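Local coordinates for protein sugar kinase (Agrobacterium tumefaciens, PDB 2RBC) that probably phosphorylates a sugar or related carbohydrate at the expense of ATP, as a putative ribokinase of the pfkB family, at residues A[63-77]-A[96-108]. Sequence-based numbering, arbitrary orientation.
Sequences QIAEGMASSAAYAVH and TRILRDLSESGID
Q63 OE1 takes two N-H groups of R97 at once, from NH1 and from NH2, each 2.9 Å away. The guanidinium meets this oxygen end-on, with its plane 87° from that of the amide, and both nitrogens lie above the same face of the carbonyl plane; because both N-H groups converge on one atom, neither bond is straight. Other partners fix both groups: T42 OG1 bonds Q63 NE2, and E93 of the second subunit forms a salt bridge with R97 NE, so this pair of bonds sits beside the dimer contact.

One helical turn on, D101 bonds the backbone of the strand instead. With CG anti to its own backbone N (chi1 -177°), the carboxylate reaches strand 60-66, and OD2 accepts the amide of A65 at 2.8 Å in a nearly straight bond, 169°. A65 CB points into helix 93-104, where it rests against L102 CG at 3.8 Å and also meets I98 CG2.

Farther along, I107 supplies the apolar part: it lays CD1 beside the backbone of S70 and Y74, while its CG1 touches A73 CB at 3.9 Å. The end of the contact is mixed. The Y74 ring offers its edge to S105 O, 3.3 Å from CD1, and R313 makes a cation-pi contact with the same ring. Helix 93-104 ends in a Schellman motif with G106 at C-prime; the CA of this glycine sits squarely over one face of the H77 imidazole, 3.9 Å from its centroid in a CH-pi contact.

Strand 60-66 and helix 68-78 thus meet the next helix and the turn leading to strand 107-108, linking the four-stranded sheet to the main sheet of this ribokinase-like fold. The contact changes character along its length: directional hydrogen bonds from charged side chains hold the strand end near the second subunit, while methyl groups, ring contacts and a carbonyl make up the helix end.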
ATOM      1  N   GLN A  63      -4.737   7.465   1.138  1.00 21.08           N
ATOM      2  CA  GLN A  63      -3.685   7.475   0.145  1.00 20.72           C
ATOM      3  C   GLN A  63      -3.375   8.893  -0.266  1.00 21.07           C
ATOM      4  O   GLN A  63      -4.267   9.625  -0.697  1.00 21.29           O
ATOM      5  CB  GLN A  63      -4.078   6.652  -1.057  1.00 20.49           C
ATOM      6  CG  GLN A  63      -4.221   5.181  -0.708  1.00 19.79           C
ATOM      7  CD  GLN A  63      -4.308   4.285  -1.938  1.00 21.86           C
ATOM      8  OE1 GLN A  63      -5.295   4.299  -2.638  1.00 20.96           O
ATOM      9  NE2 GLN A  63      -3.285   3.482  -2.164  1.00 21.38           N
ATOM     10  N   ILE A  64      -2.120   9.285  -0.074  1.00 21.01           N
ATOM     11  CA  ILE A  64      -1.679  10.647  -0.270  1.00 21.22           C
ATOM     12  C   ILE A  64      -0.267  10.704  -0.878  1.00 21.45           C
ATOM     13  O   ILE A  64       0.667  10.043  -0.417  1.00 22.11           O
ATOM     14  CB  ILE A  64      -1.844  11.508   1.054  1.00 21.35           C
ATOM     15  CG1 ILE A  64      -1.528  12.978   0.773  1.00 21.88           C
ATOM     16  CG2 ILE A  64      -1.090  10.948   2.277  1.00 20.97           C
ATOM     17  CD1 ILE A  64      -2.080  13.910   1.858  1.00 19.71           C
ATOM     18  N   ALA A  65      -0.114  11.494  -1.934  1.00 21.29           N
ATOM     19  CA  ALA A  65       1.198  11.732  -2.513  1.00 21.68           C
ATOM     20  C   ALA A  65       1.893  12.796  -1.662  1.00 21.53           C
ATOM     21  O   ALA A  65       1.373  13.893  -1.444  1.00 23.26           O
ATOM     22  CB  ALA A  65       1.113  12.205  -3.995  1.00 20.47           C
ATOM     23  N   GLU A  66       3.040  12.425  -1.140  1.00 22.05           N
ATOM     24  CA  GLU A  66       3.788  13.281  -0.269  1.00 22.00           C
ATOM     25  C   GLU A  66       5.262  12.883  -0.329  1.00 21.70           C
ATOM     26  O   GLU A  66       5.736  12.489  -1.369  1.00 22.71           O
ATOM     27  CB  GLU A  66       3.127  13.284   1.140  1.00 22.33           C
ATOM     28  CG  GLU A  66       3.058  11.935   1.846  1.00 20.84           C
ATOM     29  CD  GLU A  66       2.279  11.996   3.132  1.00 22.70           C
ATOM     30  OE1 GLU A  66       1.699  13.069   3.440  1.00 25.52           O
ATOM     31  OE2 GLU A  66       2.274  10.996   3.875  1.00 22.13           O
ATOM     32  N   GLY A  67       6.022  13.013   0.749  1.00 22.23           N
ATOM     33  CA  GLY A  67       7.488  12.963   0.653  1.00 22.58           C
ATOM     34  C   GLY A  67       8.021  14.323   1.056  1.00 23.36           C
ATOM     35  O   GLY A  67       7.289  15.286   1.058  1.00 23.34           O
HETATM   36  N   MSE A  68       9.283  14.403   1.464  1.00 23.72           N
HETATM   37  CA  MSE A  68       9.802  15.637   2.022  1.00 26.06           C
HETATM   38  C   MSE A  68       9.599  16.837   1.109  1.00 24.49           C
HETATM   39  O   MSE A  68       8.953  17.785   1.502  1.00 24.91           O
HETATM   40  CB  MSE A  68      11.267  15.479   2.377  1.00 26.05           C
HETATM   41  CG  MSE A  68      11.475  14.436   3.465  1.00 28.19           C
HETATM   42 SE   MSE A  68      13.380  14.070   3.720  0.80 40.37          SE
HETATM   43  CE  MSE A  68      13.805  13.127   2.047  1.00 31.35           C
ATOM     44  N   ALA A  69      10.145  16.803  -0.105  1.00 23.57           N
ATOM     45  CA  ALA A  69       9.978  17.963  -1.007  1.00 22.99           C
ATOM     46  C   ALA A  69       8.525  18.244  -1.384  1.00 21.92           C
ATOM     47  O   ALA A  69       8.116  19.404  -1.566  1.00 21.18           O
ATOM     48  CB  ALA A  69      10.810  17.826  -2.278  1.00 22.36           C
ATOM     49  N   SER A  70       7.752  17.187  -1.560  1.00 22.02           N
ATOM     50  CA  SER A  70       6.380  17.320  -2.069  1.00 20.94           C
ATOM     51  C   SER A  70       5.499  18.010  -1.013  1.00 21.73           C
ATOM     52  O   SER A  70       4.666  18.848  -1.329  1.00 20.96           O
ATOM     53  CB  SER A  70       5.807  15.939  -2.400  1.00 21.73           C
ATOM     54  OG  SER A  70       6.459  15.425  -3.532  1.00 20.44           O
ATOM     55  N   SER A  71       5.686  17.606   0.233  1.00 20.70           N
ATOM     56  CA  SER A  71       4.943  18.159   1.342  1.00 20.83           C
ATOM     57  C   SER A  71       5.360  19.624   1.625  1.00 21.22           C
ATOM     58  O   SER A  71       4.542  20.451   2.001  1.00 22.37           O
ATOM     59  CB  SER A  71       5.200  17.287   2.583  1.00 21.09           C
ATOM     60  OG  SER A  71       4.573  16.004   2.463  1.00 19.62           O
ATOM     61  N   ALA A  72       6.651  19.904   1.500  1.00 21.24           N
ATOM     62  CA  ALA A  72       7.187  21.256   1.598  1.00 20.42           C
ATOM     63  C   ALA A  72       6.538  22.114   0.513  1.00 20.21           C
ATOM     64  O   ALA A  72       6.096  23.231   0.786  1.00 20.69           O
ATOM     65  CB  ALA A  72       8.758  21.264   1.437  1.00 19.83           C
ATOM     66  N   ALA A  73       6.480  21.594  -0.711  1.00 19.62           N
ATOM     67  CA  ALA A  73       5.800  22.284  -1.792  1.00 19.99           C
ATOM     68  C   ALA A  73       4.322  22.577  -1.474  1.00 20.73           C
ATOM     69  O   ALA A  73       3.836  23.653  -1.738  1.00 21.23           O
ATOM     70  CB  ALA A  73       5.957  21.527  -3.152  1.00 19.86           C
ATOM     71  N   TYR A  74       3.602  21.564  -0.978  1.00 21.57           N
ATOM     72  CA  TYR A  74       2.243  21.744  -0.552  1.00 21.19           C
ATOM     73  C   TYR A  74       2.119  22.846   0.505  1.00 20.02           C
ATOM     74  O   TYR A  74       1.240  23.687   0.427  1.00 21.55           O
ATOM     75  CB  TYR A  74       1.683  20.426  -0.052  1.00 21.72           C
ATOM     76  CG  TYR A  74       0.236  20.494   0.351  1.00 21.55           C
ATOM     77  CD1 TYR A  74      -0.741  20.837  -0.566  1.00 20.46           C
ATOM     78  CD2 TYR A  74      -0.148  20.224   1.643  1.00 22.41           C
ATOM     79  CE1 TYR A  74      -2.066  20.924  -0.209  1.00 23.26           C
ATOM     80  CE2 TYR A  74      -1.491  20.267   2.013  1.00 21.73           C
ATOM     81  CZ  TYR A  74      -2.442  20.637   1.084  1.00 20.71           C
ATOM     82  OH  TYR A  74      -3.778  20.678   1.447  1.00 20.88           O
ATOM     83  N   ALA A  75       3.016  22.864   1.469  1.00 21.31           N
ATOM     84  CA  ALA A  75       3.039  23.918   2.492  1.00 20.14           C
ATOM     85  C   ALA A  75       3.260  25.307   1.896  1.00 21.54           C
ATOM     86  O   ALA A  75       2.616  26.270   2.306  1.00 20.54           O
ATOM     87  CB  ALA A  75       4.094  23.603   3.556  1.00 21.56           C
ATOM     88  N   VAL A  76       4.161  25.424   0.923  1.00 21.62           N
ATOM     89  CA  VAL A  76       4.351  26.702   0.240  1.00 20.45           C
ATOM     90  C   VAL A  76       3.028  27.209  -0.335  1.00 20.67           C
ATOM     91  O   VAL A  76       2.678  28.374  -0.145  1.00 20.82           O
ATOM     92  CB  VAL A  76       5.448  26.631  -0.872  1.00 20.14           C
ATOM     93  CG1 VAL A  76       5.410  27.933  -1.743  1.00 21.21           C
ATOM     94  CG2 VAL A  76       6.832  26.436  -0.230  1.00 18.76           C
ATOM     95  N   HIS A  77       2.321  26.339  -1.055  1.00 20.44           N
ATOM     96  CA  HIS A  77       1.020  26.654  -1.612  1.00 20.24           C
ATOM     97  C   HIS A  77       0.004  27.069  -0.536  1.00 19.94           C
ATOM     98  O   HIS A  77      -0.632  28.125  -0.630  1.00 21.21           O
ATOM     99  CB  HIS A  77       0.480  25.441  -2.371  1.00 20.13           C
ATOM    100  CG  HIS A  77      -0.973  25.522  -2.663  1.00 20.91           C
ATOM    101  ND1 HIS A  77      -1.499  26.416  -3.573  1.00 23.23           N
ATOM    102  CD2 HIS A  77      -2.015  24.815  -2.177  1.00 20.83           C
ATOM    103  CE1 HIS A  77      -2.810  26.247  -3.624  1.00 24.29           C
ATOM    104  NE2 HIS A  77      -3.143  25.289  -2.775  1.00 23.76           N
ATOM    105  N   THR A  96       1.453   8.136 -12.242  1.00 21.75           N
ATOM    106  CA  THR A  96       0.322   8.892 -12.768  1.00 22.66           C
ATOM    107  C   THR A  96      -0.468   9.453 -11.592  1.00 23.04           C
ATOM    108  O   THR A  96      -0.897  10.602 -11.561  1.00 22.74           O
ATOM    109  CB  THR A  96      -0.548   7.986 -13.668  1.00 23.34           C
ATOM    110  OG1 THR A  96       0.259   7.500 -14.752  1.00 24.31           O
ATOM    111  CG2 THR A  96      -1.764   8.732 -14.235  1.00 23.29           C
ATOM    112  N   ARG A  97      -0.610   8.628 -10.584  1.00 23.48           N
ATOM    113  CA  ARG A  97      -1.355   9.017  -9.429  1.00 23.33           C
ATOM    114  C   ARG A  97      -0.665  10.073  -8.564  1.00 23.21           C
ATOM    115  O   ARG A  97      -1.315  10.991  -8.044  1.00 23.23           O
ATOM    116  CB  ARG A  97      -1.572   7.776  -8.643  1.00 24.29           C
ATOM    117  CG  ARG A  97      -2.416   7.974  -7.497  1.00 27.56           C
ATOM    118  CD  ARG A  97      -3.163   6.715  -7.160  1.00 28.57           C
ATOM    119  NE  ARG A  97      -4.055   7.072  -6.073  1.00 31.01           N
ATOM    120  CZ  ARG A  97      -4.595   6.217  -5.233  1.00 30.00           C
ATOM    121  NH1 ARG A  97      -4.349   4.929  -5.356  1.00 30.39           N
ATOM    122  NH2 ARG A  97      -5.381   6.681  -4.289  1.00 30.50           N
ATOM    123  N   ILE A  98       0.650   9.935  -8.401  1.00 21.68           N
ATOM    124  CA  ILE A  98       1.444  10.927  -7.701  1.00 21.16           C
ATOM    125  C   ILE A  98       1.338  12.281  -8.407  1.00 21.24           C
ATOM    126  O   ILE A  98       1.106  13.316  -7.772  1.00 20.97           O
ATOM    127  CB  ILE A  98       2.950  10.469  -7.597  1.00 21.14           C
ATOM    128  CG1 ILE A  98       3.067   9.260  -6.665  1.00 20.57           C
ATOM    129  CG2 ILE A  98       3.848  11.592  -7.104  1.00 20.77           C
ATOM    130  CD1 ILE A  98       4.464   8.615  -6.657  1.00 16.92           C
ATOM    131  N   LEU A  99       1.546  12.283  -9.714  1.00 21.12           N
ATOM    132  CA  LEU A  99       1.479  13.535 -10.460  1.00 22.16           C
ATOM    133  C   LEU A  99       0.105  14.207 -10.349  1.00 23.33           C
ATOM    134  O   LEU A  99      -0.002  15.441 -10.195  1.00 23.50           O
ATOM    135  CB  LEU A  99       1.846  13.319 -11.928  1.00 21.22           C
ATOM    136  CG  LEU A  99       3.279  12.862 -12.194  1.00 22.41           C
ATOM    137  CD1 LEU A  99       3.485  12.380 -13.621  1.00 23.52           C
ATOM    138  CD2 LEU A  99       4.291  13.941 -11.810  1.00 22.25           C
ATOM    139  N   ARG A 100      -0.949  13.410 -10.470  1.00 24.30           N
ATOM    140  CA  ARG A 100      -2.299  13.931 -10.395  1.00 25.30           C
ATOM    141  C   ARG A 100      -2.619  14.505  -9.030  1.00 24.18           C
ATOM    142  O   ARG A 100      -3.155  15.601  -8.941  1.00 23.02           O
ATOM    143  CB  ARG A 100      -3.308  12.864 -10.821  1.00 25.70           C
ATOM    144  CG  ARG A 100      -4.750  13.189 -10.500  1.00 26.97           C
ATOM    145  CD  ARG A 100      -5.671  12.243 -11.213  1.00 31.32           C
ATOM    146  NE  ARG A 100      -6.864  11.974 -10.421  1.00 39.09           N
ATOM    147  CZ  ARG A 100      -7.843  11.115 -10.763  1.00 42.03           C
ATOM    148  NH1 ARG A 100      -8.877  10.935  -9.934  1.00 42.45           N
ATOM    149  NH2 ARG A 100      -7.808  10.429 -11.913  1.00 43.00           N
ATOM    150  N   ASP A 101      -2.272  13.795  -7.974  1.00 23.32           N
ATOM    151  CA  ASP A 101      -2.552  14.277  -6.627  1.00 24.12           C
ATOM    152  C   ASP A 101      -1.794  15.588  -6.356  1.00 23.56           C
ATOM    153  O   ASP A 101      -2.372  16.597  -5.910  1.00 23.39           O
ATOM    154  CB  ASP A 101      -2.201  13.186  -5.590  1.00 23.37           C
ATOM    155  CG  ASP A 101      -2.540  13.607  -4.124  1.00 26.14           C
ATOM    156  OD1 ASP A 101      -3.225  14.629  -3.906  1.00 36.54           O
ATOM    157  OD2 ASP A 101      -2.129  12.949  -3.168  1.00 30.44           O
ATOM    158  N   LEU A 102      -0.496  15.580  -6.637  1.00 23.29           N
ATOM    159  CA  LEU A 102       0.304  16.771  -6.385  1.00 22.77           C
ATOM    160  C   LEU A 102      -0.196  18.000  -7.184  1.00 22.99           C
ATOM    161  O   LEU A 102      -0.352  19.076  -6.625  1.00 21.15           O
ATOM    162  CB  LEU A 102       1.791  16.467  -6.593  1.00 22.84           C
ATOM    163  CG  LEU A 102       2.398  15.459  -5.582  1.00 23.34           C
ATOM    164  CD1 LEU A 102       3.835  15.155  -5.927  1.00 23.88           C
ATOM    165  CD2 LEU A 102       2.264  15.919  -4.096  1.00 23.26           C
ATOM    166  N   SER A 103      -0.508  17.865  -8.469  1.00 23.29           N
ATOM    167  CA  SER A 103      -1.019  19.044  -9.168  1.00 24.62           C
ATOM    168  C   SER A 103      -2.421  19.444  -8.743  1.00 25.41           C
ATOM    169  O   SER A 103      -2.736  20.613  -8.779  1.00 26.23           O
ATOM    170  CB  SER A 103      -0.964  18.905 -10.669  1.00 25.35           C
ATOM    171  OG  SER A 103      -1.243  17.602 -10.993  1.00 27.81           O
ATOM    172  N   GLU A 104      -3.273  18.492  -8.378  1.00 25.95           N
ATOM    173  CA  GLU A 104      -4.561  18.849  -7.804  1.00 27.47           C
ATOM    174  C   GLU A 104      -4.434  19.488  -6.414  1.00 27.14           C
ATOM    175  O   GLU A 104      -5.353  20.137  -5.957  1.00 27.41           O
ATOM    176  CB  GLU A 104      -5.485  17.626  -7.772  1.00 27.41           C
ATOM    177  CG  GLU A 104      -5.917  17.221  -9.164  1.00 29.46           C
ATOM    178  CD  GLU A 104      -6.812  15.978  -9.171  1.00 30.64           C
ATOM    179  OE1 GLU A 104      -7.100  15.433  -8.074  1.00 37.93           O
ATOM    180  OE2 GLU A 104      -7.240  15.557 -10.277  1.00 37.25           O
ATOM    181  N   SER A 105      -3.285  19.320  -5.765  1.00 27.81           N
ATOM    182  CA  SER A 105      -3.026  19.865  -4.425  1.00 27.58           C
ATOM    183  C   SER A 105      -2.376  21.265  -4.497  1.00 28.04           C
ATOM    184  O   SER A 105      -1.926  21.803  -3.490  1.00 29.71           O
ATOM    185  CB  SER A 105      -2.126  18.919  -3.660  1.00 28.34           C
ATOM    186  OG  SER A 105      -2.762  17.655  -3.459  1.00 30.65           O
ATOM    187  N   GLY A 106      -2.283  21.819  -5.695  1.00 26.46           N
ATOM    188  CA  GLY A 106      -1.811  23.170  -5.895  1.00 25.53           C
ATOM    189  C   GLY A 106      -0.353  23.327  -6.236  1.00 24.92           C
ATOM    190  O   GLY A 106       0.144  24.452  -6.239  1.00 26.20           O
ATOM    191  N   ILE A 107       0.328  22.235  -6.570  1.00 24.26           N
ATOM    192  CA  ILE A 107       1.757  22.262  -6.878  1.00 23.34           C
ATOM    193  C   ILE A 107       1.946  22.200  -8.418  1.00 23.79           C
ATOM    194  O   ILE A 107       1.307  21.381  -9.078  1.00 23.05           O
ATOM    195  CB  ILE A 107       2.467  21.065  -6.196  1.00 22.57           C
ATOM    196  CG1 ILE A 107       2.357  21.120  -4.656  1.00 21.13           C
ATOM    197  CG2 ILE A 107       3.963  20.984  -6.577  1.00 24.04           C
ATOM    198  CD1 ILE A 107       2.470  19.713  -3.986  1.00 20.72           C
ATOM    199  N   ASP A 108       2.778  23.078  -8.985  1.00 23.28           N
ATOM    200  CA  ASP A 108       3.202  22.951 -10.379  1.00 22.90           C
ATOM    201  C   ASP A 108       4.138  21.757 -10.537  1.00 22.41           C
ATOM    202  O   ASP A 108       5.278  21.782 -10.076  1.00 22.84           O
ATOM    203  CB  ASP A 108       3.929  24.215 -10.832  1.00 23.28           C
ATOM    204  CG  ASP A 108       4.277  24.193 -12.299  1.00 24.85           C
ATOM    205  OD1 ASP A 108       4.354  23.112 -12.923  1.00 21.85           O
ATOM    206  OD2 ASP A 108       4.453  25.296 -12.827  1.00 29.97           O
TER
HETATM  207  O   HOH W   1      -4.940  22.708  -1.999  1.00 47.36           O